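Local coordinates for protein esterase (uncultured bacterium pCosCE1, PDB 7ATL) that hydrolyses carboxylic esters as a family VIII carboxylesterase of beta-lactamase-like fold and also shows promiscuous acyltransferase activity, at residues Leu94-Pro99 / Asn152-Ala157; Ile109-Leu114 / Asp176-Val181. One frame throughout, in Å; residues are numbered along the deposited sequence.

Interaction 1. Residues Leu94-Pro99 / Asn152-Ala157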
loop_
_atom_site.group_PDB
_atom_site.type_symbol
_atom_site.label_atom_id
_atom_site.label_comp_id
_atom_site.label_asym_id
_atom_site.label_seq_id
_atom_site.Cartn_x
_atom_site.Cartn_y
_atom_site.Cartn_z
ATOM N N LEU A 94 -12.213 -16.825 10.661
ATOM C CA LEU A 94 -11.612 -16.578 12.006
ATOM C C LEU A 94 -12.728 -16.586 13.054
ATOM O O LEU A 94 -13.252 -15.538 13.391
ATOM C CB LEU A 94 -10.851 -15.243 11.953
ATOM C CG LEU A 94 -9.881 -15.099 10.782
ATOM C CD1 LEU A 94 -9.298 -13.693 10.704
ATOM C CD2 LEU A 94 -8.778 -16.130 10.876
ATOM N N PRO A 95 -13.150 -17.755 13.599
ATOM C CA PRO A 95 -14.368 -17.819 14.421
ATOM C C PRO A 95 -14.377 -16.866 15.627
ATOM O O PRO A 95 -15.428 -16.491 16.051
ATOM C CB PRO A 95 -14.461 -19.290 14.873
ATOM C CG PRO A 95 -13.504 -20.084 13.962
ATOM C CD PRO A 95 -12.508 -19.075 13.413
ATOM N N TRP A 96 -13.204 -16.477 16.118
ATOM C CA TRP A 96 -12.989 -15.565 17.275
ATOM C C TRP A 96 -13.006 -14.075 16.864
ATOM O O TRP A 96 -13.085 -13.210 17.765
ATOM C CB TRP A 96 -11.669 -15.944 17.952
ATOM C CG TRP A 96 -10.538 -16.166 16.992
ATOM C CD1 TRP A 96 -10.100 -17.365 16.511
ATOM C CD2 TRP A 96 -9.716 -15.158 16.369
ATOM N NE1 TRP A 96 -9.066 -17.173 15.640
ATOM C CE2 TRP A 96 -8.801 -15.837 15.535
ATOM C CE3 TRP A 96 -9.676 -13.757 16.416
ATOM C CZ2 TRP A 96 -7.841 -15.168 14.778
ATOM C CZ3 TRP A 96 -8.728 -13.090 15.665
ATOM C CH2 TRP A 96 -7.820 -13.791 14.863
ATOM N N PHE A 97 -12.909 -13.740 15.573
ATOM C CA PHE A 97 -12.988 -12.331 15.113
ATOM C C PHE A 97 -14.455 -11.924 14.961
ATOM O O PHE A 97 -15.016 -11.911 13.831
ATOM C CB PHE A 97 -12.203 -12.115 13.819
ATOM C CG PHE A 97 -11.878 -10.662 13.577
ATOM C CD1 PHE A 97 -10.766 -10.082 14.169
ATOM C CD2 PHE A 97 -12.712 -9.868 12.820
ATOM C CE1 PHE A 97 -10.490 -8.736 14.007
ATOM C CE2 PHE A 97 -12.433 -8.525 12.652
ATOM C CZ PHE A 97 -11.315 -7.970 13.231
ATOM N N THR A 98 -15.056 -11.540 16.084
ATOM C CA THR A 98 -16.489 -11.181 16.169
ATOM C C THR A 98 -16.657 -9.877 16.936
ATOM O O THR A 98 -17.425 -9.822 17.890
ATOM C CB THR A 98 -17.285 -12.343 16.776
ATOM O OG1 THR A 98 -16.675 -12.734 18.000
ATOM C CG2 THR A 98 -17.324 -13.548 15.868
ATOM N N PRO A 99 -15.985 -8.781 16.512
ATOM C CA PRO A 99 -16.086 -7.497 17.210
ATOM C C PRO A 99 -17.505 -6.917 17.213
ATOM O O PRO A 99 -18.305 -7.248 16.342
ATOM C CB PRO A 99 -15.154 -6.573 16.419
ATOM C CG PRO A 99 -15.101 -7.219 15.061
ATOM C CD PRO A 99 -15.086 -8.704 15.355
ATOM N N ASN A 152 -2.272 -10.291 17.661
ATOM C CA ASN A 152 -2.630 -8.881 17.349
ATOM C C ASN A 152 -4.099 -8.759 16.928
ATOM O O ASN A 152 -4.754 -7.766 17.320
ATOM C CB ASN A 152 -1.732 -8.270 16.280
ATOM C CG ASN A 152 -1.878 -6.767 16.249
ATOM O OD1 ASN A 152 -1.933 -6.142 17.310
ATOM N ND2 ASN A 152 -1.957 -6.195 15.048
ATOM N N LEU A 153 -4.610 -9.716 16.157
ATOM C CA LEU A 153 -6.004 -9.656 15.647
ATOM C C LEU A 153 -6.993 -10.042 16.766
ATOM O O LEU A 153 -8.161 -9.562 16.712
ATOM C CB LEU A 153 -6.142 -10.542 14.400
ATOM C CG LEU A 153 -5.305 -10.113 13.195
ATOM C CD1 LEU A 153 -5.606 -10.982 11.988
ATOM C CD2 LEU A 153 -5.516 -8.644 12.850
ATOM N N ARG A 154 -6.564 -10.846 17.744
ATOM C CA ARG A 154 -7.413 -11.145 18.920
ATOM C C ARG A 154 -7.542 -9.873 19.754
ATOM O O ARG A 154 -8.626 -9.670 20.354
ATOM C CB ARG A 154 -6.889 -12.333 19.730
ATOM C CG ARG A 154 -7.194 -13.688 19.091
ATOM C CD ARG A 154 -6.346 -14.810 19.674
ATOM N NE ARG A 154 -6.734 -16.111 19.163
ATOM C CZ ARG A 154 -7.831 -16.780 19.512
ATOM N NH1 ARG A 154 -8.694 -16.268 20.369
ATOM N NH2 ARG A 154 -8.079 -17.962 18.968
ATOM N N LEU A 155 -6.516 -9.027 19.759
ATOM C CA LEU A 155 -6.601 -7.732 20.471
ATOM C C LEU A 155 -7.586 -6.837 19.708
ATOM O O LEU A 155 -8.475 -6.237 20.349
ATOM C CB LEU A 155 -5.197 -7.118 20.596
ATOM C CG LEU A 155 -4.217 -7.821 21.553
ATOM C CD1 LEU A 155 -2.914 -7.036 21.643
ATOM C CD2 LEU A 155 -4.786 -8.010 22.957
ATOM N N LEU A 156 -7.450 -6.767 18.377
ATOM C CA LEU A 156 -8.319 -5.939 17.481
ATOM C C LEU A 156 -9.790 -6.360 17.642
ATOM O O LEU A 156 -10.680 -5.465 17.618
ATOM C CB LEU A 156 -7.847 -6.111 16.031
ATOM C CG LEU A 156 -8.625 -5.348 14.960
ATOM C CD1 LEU A 156 -8.617 -3.846 15.227
ATOM C CD2 LEU A 156 -8.035 -5.631 13.593
ATOM N N ALA A 157 -10.029 -7.669 17.795
ATOM C CA ALA A 157 -11.371 -8.279 17.942
ATOM C C ALA A 157 -12.073 -7.696 19.170
ATOM O O ALA A 157 -13.315 -7.661 19.159
ATOM C CB ALA A 157 -11.279 -9.785 18.050
HETATM O O HOH W 1 -14.425 -10.741 19.459
#
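The guanidinium of Arg154 lies nearly flat over one face of the Trp96 indole, its plane turned 23° from that of the ring. It makes a cation-pi contact, with Arg154 CZ 3.8 Å from the centroid of the five-membered ring and close to the ring normal. Arg154 NH2 lies over CD1 and NE1 of Trp96, while Arg154 CG sits above the six-membered ring in a CH-pi contact, so the arginine chain covers both rings as it crosses the indole. The far end of the indole meets Leu153, whose CB lies in the ring plane, 3.7 Å from Trp96 CH2. Phe97 turns a ring edge to the helix: its CE1 is 3.7 Å from Leu153 O and 4.0 Å from Leu156 CD2, and its CD1 rests near the methyl of Ala157. Within the beta-lactamase-like fold, this contact sets residues 94-99, in the loop between helices 67-80 and 111-116, against helix 149-157, toward the outside of the molecule. At the end of this contact Pro99 CA approaches Ala157 O at 3.4 Å, a CA-H...O contact, and a water donates to both Trp96 O and Ala157 O.

Two turns present the aromatic pair. A type I turn from Leu94 to Phe97 is closed by Phe97 N to Leu94 O, and Phe97 is itself the centre of an inverse gamma turn. Trp96 CG takes the crowded position between the backbone N and the carbonyl carbon (chi1 46°), whereas Phe97 CG is anti to its own N. Leu94 CB lies over the indole face opposite Arg154. An extended chain from CG to NE carries the guanidinium out to the indole, and a salt bridge from NE to Glu150, one turn back on the helix, holds it.

Interaction 2. Residues Ile109-Leu114 / Asp176-Val181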
loop_
_atom_site.group_PDB
_atom_site.type_symbol
_atom_site.label_atom_id
_atom_site.label_comp_id
_atom_site.label_asym_id
_atom_site.label_seq_id
_atom_site.Cartn_x
_atom_site.Cartn_y
_atom_site.Cartn_z
ATOM N N ILE A 109 -19.019 -9.122 9.226
ATOM C CA ILE A 109 -18.102 -8.394 8.312
ATOM C C ILE A 109 -17.915 -9.291 7.106
ATOM O O ILE A 109 -17.597 -10.493 7.284
ATOM C CB ILE A 109 -16.743 -8.083 8.966
ATOM C CG1 ILE A 109 -16.856 -7.153 10.184
ATOM C CG2 ILE A 109 -15.786 -7.531 7.919
ATOM C CD1 ILE A 109 -15.625 -7.172 11.089
ATOM N N LYS A 110 -18.079 -8.718 5.930
ATOM C CA LYS A 110 -17.896 -9.459 4.669
ATOM C C LYS A 110 -16.505 -9.152 4.128
ATOM O O LYS A 110 -15.997 -8.047 4.363
ATOM C CB LYS A 110 -18.970 -9.095 3.647
ATOM C CG LYS A 110 -20.354 -9.661 3.917
ATOM C CD LYS A 110 -21.420 -8.806 3.257
ATOM C CE LYS A 110 -22.671 -9.576 2.915
ATOM N NZ LYS A 110 -23.182 -9.191 1.578
ATOM N N ILE A 111 -15.950 -10.115 3.394
ATOM C CA ILE A 111 -14.646 -9.995 2.684
ATOM C C ILE A 111 -14.679 -8.718 1.837
ATOM O O ILE A 111 -13.675 -8.003 1.842
ATOM C CB ILE A 111 -14.350 -11.278 1.880
ATOM C CG1 ILE A 111 -14.319 -12.521 2.775
ATOM C CG2 ILE A 111 -13.059 -11.152 1.100
ATOM C CD1 ILE A 111 -13.294 -12.458 3.887
ATOM N N ARG A 112 -15.779 -8.385 1.173
ATOM C CA ARG A 112 -15.791 -7.174 0.301
ATOM C C ARG A 112 -15.611 -5.917 1.166
ATOM O O ARG A 112 -15.156 -4.861 0.638
ATOM C CB ARG A 112 -17.074 -7.067 -0.535
ATOM C CG ARG A 112 -18.362 -7.049 0.281
ATOM C CD ARG A 112 -19.574 -6.764 -0.576
ATOM N NE ARG A 112 -19.940 -7.921 -1.382
ATOM C CZ ARG A 112 -19.718 -8.067 -2.690
ATOM N NH1 ARG A 112 -19.094 -7.137 -3.395
ATOM N NH2 ARG A 112 -20.103 -9.181 -3.279
ATOM N N HIS A 113 -16.017 -5.990 2.431
ATOM C CA HIS A 113 -15.854 -4.868 3.373
ATOM C C HIS A 113 -14.362 -4.773 3.707
ATOM O O HIS A 113 -13.823 -3.636 3.729
ATOM C CB HIS A 113 -16.750 -5.015 4.617
ATOM C CG HIS A 113 -18.217 -5.155 4.372
ATOM N ND1 HIS A 113 -19.011 -6.024 5.129
ATOM C CD2 HIS A 113 -19.056 -4.543 3.505
ATOM C CE1 HIS A 113 -20.267 -5.936 4.738
ATOM N NE2 HIS A 113 -20.325 -5.042 3.747
ATOM N N LEU A 114 -13.694 -5.894 3.976
ATOM C CA LEU A 114 -12.223 -5.845 4.216
ATOM C C LEU A 114 -11.513 -5.183 3.013
ATOM O O LEU A 114 -10.658 -4.318 3.231
ATOM C CB LEU A 114 -11.656 -7.243 4.487
ATOM C CG LEU A 114 -12.084 -7.920 5.785
ATOM C CD1 LEU A 114 -11.336 -9.229 5.977
ATOM C CD2 LEU A 114 -11.864 -7.005 6.978
ATOM N N ASP A 176 -4.749 -6.469 7.128
ATOM C CA ASP A 176 -4.053 -7.339 8.110
ATOM C C ASP A 176 -5.005 -8.482 8.458
ATOM O O ASP A 176 -4.544 -9.658 8.515
ATOM C CB ASP A 176 -3.577 -6.572 9.350
ATOM C CG ASP A 176 -2.487 -5.539 9.079
ATOM O OD1 ASP A 176 -2.714 -4.670 8.200
ATOM O OD2 ASP A 176 -1.417 -5.607 9.753
ATOM N N VAL A 177 -6.290 -8.167 8.643
ATOM C CA VAL A 177 -7.338 -9.197 8.902
ATOM C C VAL A 177 -7.436 -10.125 7.676
ATOM O O VAL A 177 -7.428 -11.356 7.869
ATOM C CB VAL A 177 -8.691 -8.567 9.291
ATOM C CG1 VAL A 177 -9.750 -9.632 9.523
ATOM C CG2 VAL A 177 -8.554 -7.694 10.531
ATOM N N LEU A 178 -7.456 -9.561 6.462
ATOM C CA LEU A 178 -7.587 -10.331 5.204
ATOM C C LEU A 178 -6.461 -11.362 5.131
ATOM O O LEU A 178 -6.736 -12.536 4.806
ATOM C CB LEU A 178 -7.557 -9.368 4.016
ATOM C CG LEU A 178 -7.765 -10.012 2.641
ATOM C CD1 LEU A 178 -9.097 -10.748 2.538
ATOM C CD2 LEU A 178 -7.654 -8.952 1.568
ATOM N N GLY A 179 -5.244 -10.949 5.470
ATOM C CA GLY A 179 -4.055 -11.825 5.504
ATOM C C GLY A 179 -4.302 -13.080 6.315
ATOM O O GLY A 179 -4.024 -14.181 5.813
ATOM N N ALA A 180 -4.844 -12.921 7.522
ATOM C CA ALA A 180 -5.174 -14.053 8.409
ATOM C C ALA A 180 -6.287 -14.890 7.769
ATOM O O ALA A 180 -6.199 -16.122 7.787
ATOM C CB ALA A 180 -5.536 -13.548 9.783
ATOM N N VAL A 181 -7.294 -14.264 7.180
ATOM C CA VAL A 181 -8.322 -15.056 6.450
ATOM C C VAL A 181 -7.620 -15.906 5.383
ATOM O O VAL A 181 -7.887 -17.115 5.307
ATOM C CB VAL A 181 -9.406 -14.177 5.807
ATOM C CG1 VAL A 181 -10.245 -14.986 4.823
ATOM C CG2 VAL A 181 -10.275 -13.504 6.852
#
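A wholly apolar helix-to-helix contact buries the start of the short helix 111-116 against the middle of helix 174-186, in the interior of the beta-lactamase-like fold. Leu114 carries most of it. With CG anti to the carbonyl carbon and CD1 anti to CA across chi2 (-174°), the extended side chain delivers CD1 among three residues of the facing helix. This methyl touches Val177 CG1 at 3.9 Å, comes equally near the backbone N of Leu178, and meets Val181 CG2 more loosely. Leu114 and Val177 cross at about a right angle.

One turn earlier, Ile111 sends its two branches to different partners. CD1 reaches Val181 CG1 tip to tip at 4.1 Å, whereas CG2 lies 4.2 Å from Leu178 CD1. No hydrogen bond joins the segments.

The first turn of the short helix is fixed from the N-cap residue, Lys110: its O accepts from both His113 N and Leu114 N, and its N donates to His113 ND1 at 3.0 Å, tilted out of the imidazole plane. Salt bridges from Lys110 and Arg112 to Asp87 tie this helix start to the preceding loop. The Leu178 side chain lies near, without touching, an apparent SxxK motif, which in family VIII esterases holds the nucleophilic serine. Beyond the contact, helix 149-157 packs on helix 174-186 through Val177 and Ala180.

Interactions 1 and 2 lie about 11 Å apart, centre to centre, on the same side of the molecule, and their segments alternate along the chain: 94-99, 109-114, 152-157, 176-181. Helices 149-157 and 174-186, consecutive in the chain, join them directly, with Leu153 CD1 3.4 Å from Ala180 CB and Leu156 packed on Val177. The two segments 94-99 and 109-114 touch as well, Phe97 CE2 meeting Ile109 CD1 at 3.8 Å. Through these touches the two contacts pack against each other in the helical part of the fold, from the partly exposed segment 94-99 inward to the buried helix pair near the presumed catalytic SxxK motif.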